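Histidine--tRNA ligase (Thermus thermophilus, PDB 1H4V) attaches L-histidine to tRNA(His) at the expense of ATP, which is split to AMP and diphosphate, as a homodimeric class II aminoacyl-tRNA synthetase. Local coordinates at residues E388-V394 with R406-V412; A378-F383 with T395-A400; G35-T41 with R103-A107; K15-M19 with L323-K327. One frame throughout, in Å; residues are numbered along the deposited sequence.

Contact 1 (E388-V394 with R406-V412); sequences ELRAGEV and RLSREEV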
loop_
_atom_site.group_PDB
_atom_site.type_symbol
_atom_site.label_atom_id
_atom_site.label_comp_id
_atom_site.label_asym_id
_atom_site.label_seq_id
_atom_site.Cartn_x
_atom_site.Cartn_y
_atom_site.Cartn_z
ATOM N N GLU A 388 0.476 -42.458 15.373
ATOM C CA GLU A 388 0.266 -41.250 16.162
ATOM C C GLU A 388 -1.206 -40.871 16.234
ATOM O O GLU A 388 -1.656 -40.316 17.237
ATOM C CB GLU A 388 1.090 -40.057 15.646
ATOM C CG GLU A 388 1.547 -40.115 14.200
ATOM C CD GLU A 388 2.761 -41.000 14.008
ATOM O OE1 GLU A 388 3.751 -40.797 14.743
ATOM O OE2 GLU A 388 2.725 -41.885 13.125
ATOM N N LEU A 389 -1.963 -41.185 15.189
ATOM C CA LEU A 389 -3.384 -40.862 15.200
ATOM C C LEU A 389 -4.119 -41.641 16.288
ATOM O O LEU A 389 -4.935 -41.082 17.011
ATOM C CB LEU A 389 -4.021 -41.134 13.835
ATOM C CG LEU A 389 -3.679 -40.146 12.707
ATOM C CD1 LEU A 389 -4.583 -40.406 11.508
ATOM C CD2 LEU A 389 -3.869 -38.717 13.190
ATOM N N ARG A 390 -3.818 -42.928 16.419
ATOM C CA ARG A 390 -4.464 -43.754 17.433
ATOM C C ARG A 390 -4.040 -43.337 18.836
ATOM O O ARG A 390 -4.813 -43.447 19.786
ATOM C CB ARG A 390 -4.126 -45.231 17.216
ATOM N N ALA A 391 -2.811 -42.854 18.963
ATOM C CA ALA A 391 -2.302 -42.438 20.261
ATOM C C ALA A 391 -2.565 -40.962 20.553
ATOM O O ALA A 391 -2.295 -40.493 21.653
ATOM C CB ALA A 391 -0.806 -42.724 20.344
ATOM N N GLY A 392 -3.096 -40.229 19.577
ATOM C CA GLY A 392 -3.345 -38.812 19.792
ATOM C C GLY A 392 -2.026 -38.111 20.076
ATOM O O GLY A 392 -1.927 -37.271 20.970
ATOM N N GLU A 393 -1.007 -38.468 19.302
ATOM C CA GLU A 393 0.327 -37.907 19.457
ATOM C C GLU A 393 0.872 -37.408 18.127
ATOM O O GLU A 393 0.185 -37.445 17.105
ATOM C CB GLU A 393 1.274 -38.970 20.023
ATOM C CG GLU A 393 0.868 -39.478 21.390
ATOM C CD GLU A 393 1.707 -40.652 21.862
ATOM O OE1 GLU A 393 1.498 -41.099 23.008
ATOM O OE2 GLU A 393 2.568 -41.132 21.093
ATOM N N VAL A 394 2.122 -36.954 18.153
ATOM C CA VAL A 394 2.798 -36.436 16.969
ATOM C C VAL A 394 4.286 -36.706 17.096
ATOM O O VAL A 394 4.819 -36.814 18.205
ATOM C CB VAL A 394 2.615 -34.908 16.840
ATOM C CG1 VAL A 394 3.075 -34.439 15.473
ATOM C CG2 VAL A 394 1.166 -34.541 17.080
ATOM N N ARG A 406 8.621 -37.737 20.265
ATOM C CA ARG A 406 7.231 -38.151 20.154
ATOM C C ARG A 406 6.471 -37.521 21.316
ATOM O O ARG A 406 6.727 -37.829 22.470
ATOM C CB ARG A 406 7.131 -39.679 20.224
ATOM C CG ARG A 406 5.715 -40.213 20.272
ATOM C CD ARG A 406 4.973 -39.926 18.984
ATOM N NE ARG A 406 5.190 -40.962 17.973
ATOM C CZ ARG A 406 4.534 -42.120 17.927
ATOM N NH1 ARG A 406 3.607 -42.410 18.833
ATOM N NH2 ARG A 406 4.802 -42.992 16.963
ATOM N N LEU A 407 5.536 -36.634 21.015
ATOM C CA LEU A 407 4.774 -35.985 22.070
ATOM C C LEU A 407 3.283 -35.948 21.762
ATOM O O LEU A 407 2.872 -36.156 20.618
ATOM C CB LEU A 407 5.310 -34.562 22.301
ATOM C CG LEU A 407 5.356 -33.583 21.124
ATOM C CD1 LEU A 407 6.006 -32.285 21.569
ATOM C CD2 LEU A 407 6.154 -34.172 19.980
ATOM N N SER A 408 2.477 -35.710 22.792
ATOM C CA SER A 408 1.027 -35.632 22.629
ATOM C C SER A 408 0.654 -34.293 21.988
ATOM O O SER A 408 1.417 -33.329 22.057
ATOM C CB SER A 408 0.332 -35.763 23.986
ATOM O OG SER A 408 0.724 -34.716 24.860
ATOM N N ARG A 409 -0.520 -34.232 21.370
ATOM C CA ARG A 409 -0.956 -33.004 20.718
ATOM C C ARG A 409 -1.074 -31.804 21.650
ATOM O O ARG A 409 -0.824 -30.680 21.235
ATOM C CB ARG A 409 -2.285 -33.223 19.999
ATOM C CG ARG A 409 -2.164 -34.055 18.750
ATOM C CD ARG A 409 -3.261 -33.694 17.773
ATOM N NE ARG A 409 -3.166 -34.452 16.529
ATOM C CZ ARG A 409 -3.862 -34.171 15.433
ATOM N NH1 ARG A 409 -4.704 -33.144 15.419
ATOM N NH2 ARG A 409 -3.721 -34.926 14.351
ATOM N N GLU A 410 -1.444 -32.037 22.902
ATOM C CA GLU A 410 -1.586 -30.942 23.853
ATOM C C GLU A 410 -0.245 -30.288 24.175
ATOM O O GLU A 410 -0.196 -29.118 24.553
ATOM C CB GLU A 410 -2.212 -31.436 25.161
ATOM C CG GLU A 410 -3.586 -32.078 25.033
ATOM C CD GLU A 410 -3.549 -33.417 24.308
ATOM O OE1 GLU A 410 -2.684 -34.258 24.648
ATOM O OE2 GLU A 410 -4.390 -33.632 23.405
ATOM N N GLU A 411 0.840 -31.042 24.014
ATOM C CA GLU A 411 2.184 -30.556 24.333
ATOM C C GLU A 411 2.931 -29.912 23.177
ATOM O O GLU A 411 3.952 -29.263 23.390
ATOM C CB GLU A 411 3.050 -31.706 24.874
ATOM C CG GLU A 411 2.479 -32.433 26.077
ATOM C CD GLU A 411 3.304 -33.653 26.470
ATOM O OE1 GLU A 411 3.521 -34.539 25.610
ATOM O OE2 GLU A 411 3.731 -33.728 27.642
ATOM N N VAL A 412 2.443 -30.094 21.956
ATOM C CA VAL A 412 3.123 -29.533 20.800
ATOM C C VAL A 412 3.309 -28.013 20.812
ATOM O O VAL A 412 4.414 -27.518 20.573
ATOM C CB VAL A 412 2.425 -29.957 19.498
ATOM C CG1 VAL A 412 3.081 -29.285 18.301
ATOM C CG2 VAL A 412 2.516 -31.460 19.353
#
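Val-394 and Arg-406 are the two residues most covered here. Val-394 pairs with Leu-407 across two antiparallel strands: Val-394 N donates to Leu-407 O (2.7 Å) and Leu-407 N returns a bond to Val-394 O (2.9 Å), a hydrogen-bonded pair, and the neighbouring Arg-406 CA makes a CA-H...O contact to Val-394 O at 3.4 Å. Val-394 CG2 packs on Val-412 CG2 at 4.1 Å and on Arg-409 CG at 3.8 Å. On the same side of the sheet lies helix 338-351, whose Leu-347 touches both Val-394 and Arg-409. The strands form the hairpin 393-398/404-408 at one edge of the mixed sheet of the anticodon-binding domain, and the helix leading into it closes in a Schellman motif: Gly-392, at positive phi, is its C-prime residue, with Glu-393 N bonded to Glu-388 O at 2.8 Å. This turn sets Glu-388 and Glu-393 close to Arg-406, whose side chain folds back through p values of chi2 and chi3. Arg-406 NH1 makes a salt bridge to Glu-393 OE2 (2.8 Å) near the guanidinium plane, whereas Glu-388 OE1 sits over the face, 3.3 Å from Arg-406 NH2, and interacts through charge alone. Thr-395 OG1 is hydrogen-bonded to both Glu-388 OE1 and Arg-406 NE.

Contact 2 (A378-F383 with T395-A400); sequences AAFAGF and TLKRLA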
loop_
_atom_site.group_PDB
_atom_site.type_symbol
_atom_site.label_atom_id
_atom_site.label_comp_id
_atom_site.label_asym_id
_atom_site.label_seq_id
_atom_site.Cartn_x
_atom_site.Cartn_y
_atom_site.Cartn_z
ATOM N N ALA A 378 11.850 -25.533 6.771
ATOM C CA ALA A 378 11.104 -25.629 8.023
ATOM C C ALA A 378 12.042 -25.845 9.206
ATOM O O ALA A 378 13.070 -26.506 9.081
ATOM C CB ALA A 378 10.112 -26.779 7.948
ATOM N N ALA A 379 11.694 -25.271 10.352
ATOM C CA ALA A 379 12.496 -25.454 11.548
ATOM C C ALA A 379 12.251 -26.901 11.992
ATOM O O ALA A 379 13.191 -27.639 12.286
ATOM C CB ALA A 379 12.060 -24.482 12.635
ATOM N N PHE A 380 10.980 -27.301 12.014
ATOM C CA PHE A 380 10.596 -28.655 12.402
ATOM C C PHE A 380 9.764 -29.338 11.343
ATOM O O PHE A 380 9.059 -28.690 10.574
ATOM C CB PHE A 380 9.759 -28.664 13.684
ATOM C CG PHE A 380 10.538 -28.390 14.931
ATOM C CD1 PHE A 380 10.806 -27.087 15.324
ATOM C CD2 PHE A 380 10.992 -29.441 15.723
ATOM C CE1 PHE A 380 11.519 -26.827 16.498
ATOM C CE2 PHE A 380 11.701 -29.196 16.894
ATOM C CZ PHE A 380 11.966 -27.886 17.283
ATOM N N ALA A 381 9.846 -30.660 11.320
ATOM C CA ALA A 381 9.058 -31.465 10.408
ATOM C C ALA A 381 8.161 -32.254 11.358
ATOM O O ALA A 381 8.578 -32.584 12.469
ATOM C CB ALA A 381 9.944 -32.400 9.618
ATOM N N GLY A 382 6.927 -32.524 10.948
ATOM C CA GLY A 382 6.020 -33.271 11.798
ATOM C C GLY A 382 5.478 -34.454 11.028
ATOM O O GLY A 382 5.272 -34.374 9.814
ATOM N N PHE A 383 5.247 -35.561 11.714
ATOM C CA PHE A 383 4.732 -36.733 11.037
ATOM C C PHE A 383 3.492 -37.277 11.709
ATOM O O PHE A 383 3.456 -37.456 12.928
ATOM C CB PHE A 383 5.808 -37.818 10.956
ATOM C CG PHE A 383 7.024 -37.392 10.197
ATOM C CD1 PHE A 383 7.993 -36.598 10.801
ATOM C CD2 PHE A 383 7.187 -37.753 8.861
ATOM C CE1 PHE A 383 9.107 -36.165 10.084
ATOM C CE2 PHE A 383 8.301 -37.323 8.132
ATOM C CZ PHE A 383 9.258 -36.531 8.744
ATOM N N THR A 395 4.957 -36.811 15.956
ATOM C CA THR A 395 6.389 -37.033 15.946
ATOM C C THR A 395 6.985 -35.767 15.377
ATOM O O THR A 395 6.571 -35.303 14.317
ATOM C CB THR A 395 6.772 -38.235 15.055
ATOM O OG1 THR A 395 6.310 -39.441 15.672
ATOM C CG2 THR A 395 8.278 -38.318 14.865
ATOM N N LEU A 396 7.938 -35.192 16.098
ATOM C CA LEU A 396 8.586 -33.972 15.647
ATOM C C LEU A 396 10.072 -34.218 15.433
ATOM O O LEU A 396 10.685 -35.037 16.113
ATOM C CB LEU A 396 8.387 -32.845 16.670
ATOM C CG LEU A 396 6.954 -32.340 16.903
ATOM C CD1 LEU A 396 6.962 -31.246 17.973
ATOM C CD2 LEU A 396 6.363 -31.818 15.596
ATOM N N LYS A 397 10.646 -33.510 14.471
ATOM C CA LYS A 397 12.055 -33.653 14.187
ATOM C C LYS A 397 12.661 -32.292 13.906
ATOM O O LYS A 397 12.330 -31.659 12.905
ATOM C CB LYS A 397 12.269 -34.566 12.979
ATOM C CG LYS A 397 13.733 -34.844 12.680
ATOM C CD LYS A 397 13.894 -35.663 11.408
ATOM C CE LYS A 397 15.303 -36.214 11.285
ATOM N NZ LYS A 397 15.615 -37.100 12.447
ATOM N N ARG A 398 13.535 -31.832 14.794
ATOM C CA ARG A 398 14.182 -30.552 14.581
ATOM C C ARG A 398 15.156 -30.808 13.437
ATOM O O ARG A 398 16.152 -31.511 13.599
ATOM C CB ARG A 398 14.910 -30.096 15.844
ATOM C CG ARG A 398 15.495 -28.699 15.725
ATOM C CD ARG A 398 15.865 -28.118 17.083
ATOM N NE ARG A 398 16.329 -26.736 16.967
ATOM C CZ ARG A 398 15.617 -25.748 16.432
ATOM N NH1 ARG A 398 14.401 -25.984 15.961
ATOM N NH2 ARG A 398 16.121 -24.524 16.358
ATOM N N LEU A 399 14.846 -30.252 12.272
ATOM C CA LEU A 399 15.668 -30.462 11.089
ATOM C C LEU A 399 17.145 -30.115 11.262
ATOM O O LEU A 399 18.012 -30.905 10.897
ATOM C CB LEU A 399 15.079 -29.698 9.894
ATOM C CG LEU A 399 13.636 -30.045 9.496
ATOM C CD1 LEU A 399 13.334 -29.457 8.135
ATOM C CD2 LEU A 399 13.445 -31.534 9.440
ATOM N N ALA A 400 17.429 -28.949 11.831
ATOM C CA ALA A 400 18.805 -28.509 12.032
ATOM C C ALA A 400 19.679 -29.440 12.883
ATOM O O ALA A 400 20.884 -29.534 12.655
ATOM C CB ALA A 400 18.815 -27.106 12.632
#
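Leu-399, just beyond the end of strand 395-398 and still bonded through Leu-399 N to Ala-379 O (3.1 Å), fills a hollow over Ala-378 and Ala-381. Its CD1 lies 4.2 Å from Ala-378 CB and its CD2 3.6 Å from Ala-381 CB, so two small alanines leave room for one branched side chain, which also meets Leu-370 and Ala-373 of helix 366-375. From this end run strands 380-383 and 395-398, antiparallel neighbours whose axes approach to 4.7 Å within the mixed sheet of the anticodon-binding domain, where strand 380-384 also pairs with strand 331-335. Ala-381 N to Lys-397 O (3.1 Å) and Lys-397 N to Ala-381 O (3.0 Å) make one hydrogen-bonded pair. On the face opposite Ala-381, the Phe-380 ring lies beneath the aliphatic part of Arg-398: Arg-398 CG stands 4.3 Å from the ring centroid, over its face, in a CH-pi contact. Next along this face Gly-382 leaves a gap that Leu-396 enters, with Leu-396 CD2 4.1 Å from Gly-382 CA. Beyond it, on the face of Ala-381, Phe-383 CB and Thr-395 CB abut at 4.2 Å.

Contact 3 (G35-T41 with R103-A107); sequences GALELVT and RLWMA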
loop_
_atom_site.group_PDB
_atom_site.type_symbol
_atom_site.label_atom_id
_atom_site.label_comp_id
_atom_site.label_asym_id
_atom_site.label_seq_id
_atom_site.Cartn_x
_atom_site.Cartn_y
_atom_site.Cartn_z
ATOM N N GLY A 35 9.639 13.671 12.434
ATOM C CA GLY A 35 8.333 14.267 12.636
ATOM C C GLY A 35 7.308 14.175 11.522
ATOM O O GLY A 35 6.180 14.604 11.716
ATOM N N ALA A 36 7.659 13.624 10.368
ATOM C CA ALA A 36 6.681 13.542 9.285
ATOM C C ALA A 36 5.510 12.633 9.654
ATOM O O ALA A 36 5.689 11.601 10.285
ATOM C CB ALA A 36 7.343 13.051 8.026
ATOM N N LEU A 37 4.310 13.046 9.272
ATOM C CA LEU A 37 3.083 12.292 9.536
ATOM C C LEU A 37 2.718 11.525 8.256
ATOM O O LEU A 37 2.781 12.086 7.163
ATOM C CB LEU A 37 1.975 13.279 9.896
ATOM C CG LEU A 37 0.560 12.807 10.218
ATOM C CD1 LEU A 37 0.573 11.873 11.428
ATOM C CD2 LEU A 37 -0.301 14.038 10.506
ATOM N N GLU A 38 2.347 10.255 8.372
ATOM C CA GLU A 38 2.012 9.500 7.168
ATOM C C GLU A 38 0.644 9.861 6.623
ATOM O O GLU A 38 -0.338 9.943 7.355
ATOM C CB GLU A 38 2.068 7.979 7.389
ATOM C CG GLU A 38 1.878 7.222 6.051
ATOM C CD GLU A 38 2.044 5.713 6.146
ATOM O OE1 GLU A 38 1.923 5.046 5.094
ATOM O OE2 GLU A 38 2.293 5.184 7.252
ATOM N N LEU A 39 0.587 10.062 5.319
ATOM C CA LEU A 39 -0.660 10.423 4.664
ATOM C C LEU A 39 -0.865 9.578 3.401
ATOM O O LEU A 39 0.069 9.380 2.617
ATOM C CB LEU A 39 -0.611 11.915 4.320
ATOM C CG LEU A 39 -1.676 12.668 3.516
ATOM C CD1 LEU A 39 -1.674 12.144 2.115
ATOM C CD2 LEU A 39 -3.051 12.532 4.157
ATOM N N VAL A 40 -2.071 9.052 3.219
ATOM C CA VAL A 40 -2.370 8.275 2.017
ATOM C C VAL A 40 -3.510 8.971 1.262
ATOM O O VAL A 40 -4.624 9.073 1.775
ATOM C CB VAL A 40 -2.820 6.820 2.337
ATOM C CG1 VAL A 40 -3.100 6.086 1.027
ATOM C CG2 VAL A 40 -1.744 6.075 3.136
ATOM N N THR A 41 -3.232 9.466 0.058
ATOM C CA THR A 41 -4.270 10.126 -0.726
ATOM C C THR A 41 -4.899 9.124 -1.677
ATOM O O THR A 41 -4.389 8.013 -1.849
ATOM C CB THR A 41 -3.710 11.296 -1.554
ATOM O OG1 THR A 41 -2.779 10.803 -2.527
ATOM C CG2 THR A 41 -3.012 12.286 -0.653
ATOM N N ARG A 103 4.831 18.464 8.496
ATOM C CA ARG A 103 5.650 17.554 7.724
ATOM C C ARG A 103 4.834 16.316 7.375
ATOM O O ARG A 103 4.245 15.672 8.246
ATOM C CB ARG A 103 6.912 17.179 8.513
ATOM C CG ARG A 103 7.889 18.341 8.733
ATOM C CD ARG A 103 9.172 17.838 9.401
ATOM N NE ARG A 103 10.146 18.892 9.677
ATOM C CZ ARG A 103 10.016 19.808 10.633
ATOM N NH1 ARG A 103 8.945 19.820 11.420
ATOM N NH2 ARG A 103 10.975 20.697 10.822
ATOM N N LEU A 104 4.792 15.982 6.092
ATOM C CA LEU A 104 4.021 14.819 5.652
ATOM C C LEU A 104 4.843 13.925 4.743
ATOM O O LEU A 104 5.771 14.378 4.068
ATOM C CB LEU A 104 2.771 15.260 4.883
ATOM C CG LEU A 104 1.831 16.300 5.504
ATOM C CD1 LEU A 104 0.916 16.836 4.414
ATOM C CD2 LEU A 104 1.024 15.697 6.629
ATOM N N TRP A 105 4.516 12.643 4.733
ATOM C CA TRP A 105 5.203 11.731 3.846
ATOM C C TRP A 105 4.180 10.727 3.364
ATOM O O TRP A 105 3.137 10.521 3.997
ATOM C CB TRP A 105 6.390 11.033 4.526
ATOM C CG TRP A 105 6.031 9.881 5.401
ATOM C CD1 TRP A 105 5.673 9.925 6.717
ATOM C CD2 TRP A 105 6.007 8.504 5.021
ATOM N NE1 TRP A 105 5.429 8.656 7.184
ATOM C CE2 TRP A 105 5.622 7.763 6.164
ATOM C CE3 TRP A 105 6.266 7.822 3.824
ATOM C CZ2 TRP A 105 5.498 6.365 6.151
ATOM C CZ3 TRP A 105 6.142 6.427 3.811
ATOM C CH2 TRP A 105 5.757 5.718 4.971
ATOM N N MET A 106 4.490 10.103 2.236
ATOM C CA MET A 106 3.591 9.149 1.630
ATOM C C MET A 106 4.359 8.244 0.675
ATOM O O MET A 106 5.376 8.629 0.092
ATOM C CB MET A 106 2.497 9.927 0.884
ATOM C CG MET A 106 1.549 9.126 0.002
ATOM S SD MET A 106 0.207 10.210 -0.596
ATOM C CE MET A 106 0.864 10.836 -2.159
ATOM N N ALA A 107 3.869 7.024 0.538
ATOM C CA ALA A 107 4.457 6.061 -0.361
ATOM C C ALA A 107 3.278 5.466 -1.106
ATOM O O ALA A 107 2.257 5.144 -0.503
ATOM C CB ALA A 107 5.191 4.986 0.420
HETATM O O HOH W 1 1.700 6.108 2.775
#
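A methionine sulfur accepts a weak hydrogen bond from a backbone amide here: Thr-41 N points at Met-106 SD over 3.6 Å, a bond that takes over where the regular pairing of the strands has ended. That pairing is parallel and places strand 37-38 at the edge of the large mixed sheet of the class II catalytic domain, beside strand 102-111. Leu-37 N bonds to Arg-103 O (2.8 Å), Trp-105 N to Leu-37 O (3.0 Å) and Leu-39 N to Trp-105 O (2.9 Å). Helix 14-33 ends in a Schellman motif with Gly-35, at positive phi, as C-prime residue; the chain then enters strand 37-38, and the helix covers the face of Trp-105, which packs on Arg-28 and Leu-31, with Ala-36 CB 3.8 Å from Trp-105 CD1. On the other face Leu-37 CB meets Leu-104 CD2 at 4.2 Å. Beyond the edge comes the second subunit of the homodimer, whose Leu-17 and Phe-13 pack on Glu-38 and Leu-39. Glu-38 OE2 is shared between Arg-28 of its own chain and Gln-21 of the second subunit, whereas Glu-38 OE1 receives a 2.6 Å hydrogen bond from water 1, which in turn accepts one from Ala-107 N at 3.2 Å.

Contact 4 (K15-M19 with L323-K327); sequences KELRM and LPEEK. With SO4 (sulfate ion), chain B.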
loop_
_atom_site.group_PDB
_atom_site.type_symbol
_atom_site.label_atom_id
_atom_site.label_comp_id
_atom_site.label_asym_id
_atom_site.label_seq_id
_atom_site.Cartn_x
_atom_site.Cartn_y
_atom_site.Cartn_z
ATOM N N LYS A 15 11.008 -11.807 -3.831
ATOM C CA LYS A 15 12.042 -10.829 -3.514
ATOM C C LYS A 15 11.799 -9.393 -3.969
ATOM O O LYS A 15 12.110 -8.450 -3.245
ATOM C CB LYS A 15 13.395 -11.326 -4.028
ATOM C CG LYS A 15 13.931 -12.440 -3.143
ATOM C CD LYS A 15 15.263 -12.983 -3.593
ATOM C CE LYS A 15 15.748 -14.024 -2.593
ATOM N NZ LYS A 15 17.000 -14.677 -3.036
ATOM N N GLU A 16 11.251 -9.218 -5.158
ATOM C CA GLU A 16 10.991 -7.879 -5.662
ATOM C C GLU A 16 10.078 -7.129 -4.696
ATOM O O GLU A 16 10.327 -5.973 -4.359
ATOM C CB GLU A 16 10.349 -7.967 -7.046
ATOM C CG GLU A 16 9.800 -6.653 -7.546
ATOM C CD GLU A 16 10.260 -6.313 -8.945
ATOM O OE1 GLU A 16 9.938 -7.063 -9.892
ATOM O OE2 GLU A 16 10.947 -5.281 -9.090
ATOM N N LEU A 17 9.019 -7.790 -4.246
ATOM C CA LEU A 17 8.089 -7.166 -3.314
ATOM C C LEU A 17 8.809 -6.835 -2.007
ATOM O O LEU A 17 8.654 -5.737 -1.454
ATOM C CB LEU A 17 6.929 -8.113 -3.003
ATOM C CG LEU A 17 5.547 -7.568 -2.629
ATOM C CD1 LEU A 17 4.907 -8.548 -1.643
ATOM C CD2 LEU A 17 5.627 -6.190 -2.017
ATOM N N ARG A 18 9.593 -7.793 -1.515
ATOM C CA ARG A 18 10.302 -7.606 -0.262
ATOM C C ARG A 18 11.277 -6.435 -0.347
ATOM O O ARG A 18 11.452 -5.697 0.621
ATOM C CB ARG A 18 11.000 -8.905 0.151
ATOM C CG ARG A 18 10.032 -9.945 0.740
ATOM C CD ARG A 18 10.695 -11.315 0.919
ATOM N NE ARG A 18 11.912 -11.225 1.723
ATOM C CZ ARG A 18 12.959 -12.031 1.583
ATOM N NH1 ARG A 18 12.936 -12.987 0.663
ATOM N NH2 ARG A 18 14.024 -11.886 2.359
ATOM N N MET A 19 11.884 -6.252 -1.513
ATOM C CA MET A 19 12.807 -5.146 -1.695
ATOM C C MET A 19 12.035 -3.822 -1.589
ATOM O O MET A 19 12.482 -2.894 -0.925
ATOM C CB MET A 19 13.499 -5.247 -3.054
ATOM C CG MET A 19 14.666 -4.298 -3.199
ATOM S SD MET A 19 15.837 -4.437 -1.809
ATOM C CE MET A 19 16.769 -5.861 -2.307
ATOM N N LEU A 323 19.052 -10.070 -1.375
ATOM C CA LEU A 323 18.138 -10.220 -0.253
ATOM C C LEU A 323 18.200 -11.665 0.225
ATOM O O LEU A 323 18.259 -12.588 -0.587
ATOM C CB LEU A 323 16.716 -9.870 -0.718
ATOM C CG LEU A 323 15.722 -9.146 0.194
ATOM C CD1 LEU A 323 16.356 -7.915 0.802
ATOM C CD2 LEU A 323 14.501 -8.752 -0.628
ATOM N N PRO A 324 18.205 -11.888 1.546
ATOM C CA PRO A 324 18.257 -13.266 2.041
ATOM C C PRO A 324 17.055 -14.075 1.544
ATOM O O PRO A 324 16.140 -13.531 0.924
ATOM C CB PRO A 324 18.251 -13.088 3.559
ATOM C CG PRO A 324 17.478 -11.818 3.743
ATOM C CD PRO A 324 18.044 -10.937 2.657
ATOM N N GLU A 325 17.054 -15.371 1.818
ATOM C CA GLU A 325 15.956 -16.221 1.381
ATOM C C GLU A 325 14.738 -16.068 2.284
ATOM O O GLU A 325 14.860 -15.748 3.468
ATOM C CB GLU A 325 16.392 -17.689 1.353
ATOM C CG GLU A 325 17.535 -17.988 0.389
ATOM C CD GLU A 325 17.264 -17.482 -1.020
ATOM O OE1 GLU A 325 16.152 -17.726 -1.536
ATOM O OE2 GLU A 325 18.168 -16.848 -1.612
ATOM N N GLU A 326 13.563 -16.290 1.703
ATOM C CA GLU A 326 12.295 -16.201 2.424
ATOM C C GLU A 326 12.359 -17.186 3.584
ATOM O O GLU A 326 12.779 -18.330 3.407
ATOM C CB GLU A 326 11.142 -16.579 1.487
ATOM C CG GLU A 326 9.739 -16.369 2.041
ATOM C CD GLU A 326 9.297 -14.912 2.011
ATOM O OE1 GLU A 326 9.801 -14.111 2.832
ATOM O OE2 GLU A 326 8.446 -14.568 1.157
ATOM N N LYS A 327 11.957 -16.752 4.773
ATOM C CA LYS A 327 11.988 -17.646 5.922
ATOM C C LYS A 327 10.972 -18.768 5.713
ATOM O O LYS A 327 9.951 -18.581 5.051
ATOM C CB LYS A 327 11.654 -16.893 7.213
ATOM C CG LYS A 327 12.101 -17.639 8.465
ATOM C CD LYS A 327 11.274 -17.278 9.686
ATOM C CE LYS A 327 9.855 -17.822 9.555
ATOM N NZ LYS A 327 9.046 -17.633 10.797
HETATM S S SO4 B . 12.546 -9.186 4.721
HETATM O O1 SO4 B . 13.794 -9.951 4.528
HETATM O O2 SO4 B . 12.854 -7.746 4.779
HETATM O O3 SO4 B . 11.887 -9.587 5.974
HETATM O O4 SO4 B . 11.635 -9.459 3.592
#
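Arg-18 and Lys-15, one helical turn apart, reach from the helix to an irregular segment by quite different side-chain shapes. Lys-15 is extended, with chi2 to chi4 all t, and so carries its ammonium past Leu-323 to Glu-325: Lys-15 NZ makes a 2.8 Å salt bridge to Glu-325 OE2 and a weak hydrogen bond to Leu-323 O at 3.5 Å. Glu-325 has its CA-to-CB bond directed away from the helix, but m values at chi1 and chi2 fold the carboxylate back. Arg-18 bends at chi3 (p), which lays its guanidinium between Leu-323 and Glu-326. Leu-323 CG lies over one face and Glu-326 OE1 over the other, 3.7 Å from Arg-18 NE in a long, purely electrostatic pairing. The edge of the guanidinium makes the directed bonds: Arg-18 NH1 and NH2 both donate to Pro-324 O, at 3.3 and 3.0 Å, while Arg-18 NE and NH2 hold sulfate O4 and O1 at 2.6 and 2.9 Å. The sulfate, probably from the crystallisation liquor, is also bound by Arg-22. Met-19 curls through p values of chi2 and chi3, bringing Met-19 CE within 3.7 Å of Leu-323 CD1. The contact thus lays the linker between helix 309-318 and strand 331-335, which joins the catalytic and anticodon-binding domains, against the N-terminal part of helix 14-33, with Met-19 also touching Ala-313 and Leu-316 of helix 309-318.

How the contacts relate
Contacts 1 and 2 belong to one sheet: both use strand 393-398, pairing it with its neighbour on either side, and they meet through probable hydrogen bonds of Thr-395 OG1. Contact 2 is the more buried and mainly backbone and apolar; contact 1, at the sheet edge, adds ion pairs. Contact 3 also joins strands, but parallel ones in the catalytic domain, its centre 44 Å from that of contact 2, and its edge faces the second subunit. Contact 4 lies at the surface, without strand pairing, and combines charged side chains with the packing of Leu-323. Helix 14-33, which supplies one half of contact 4, runs on into strand 37-38 of contact 3.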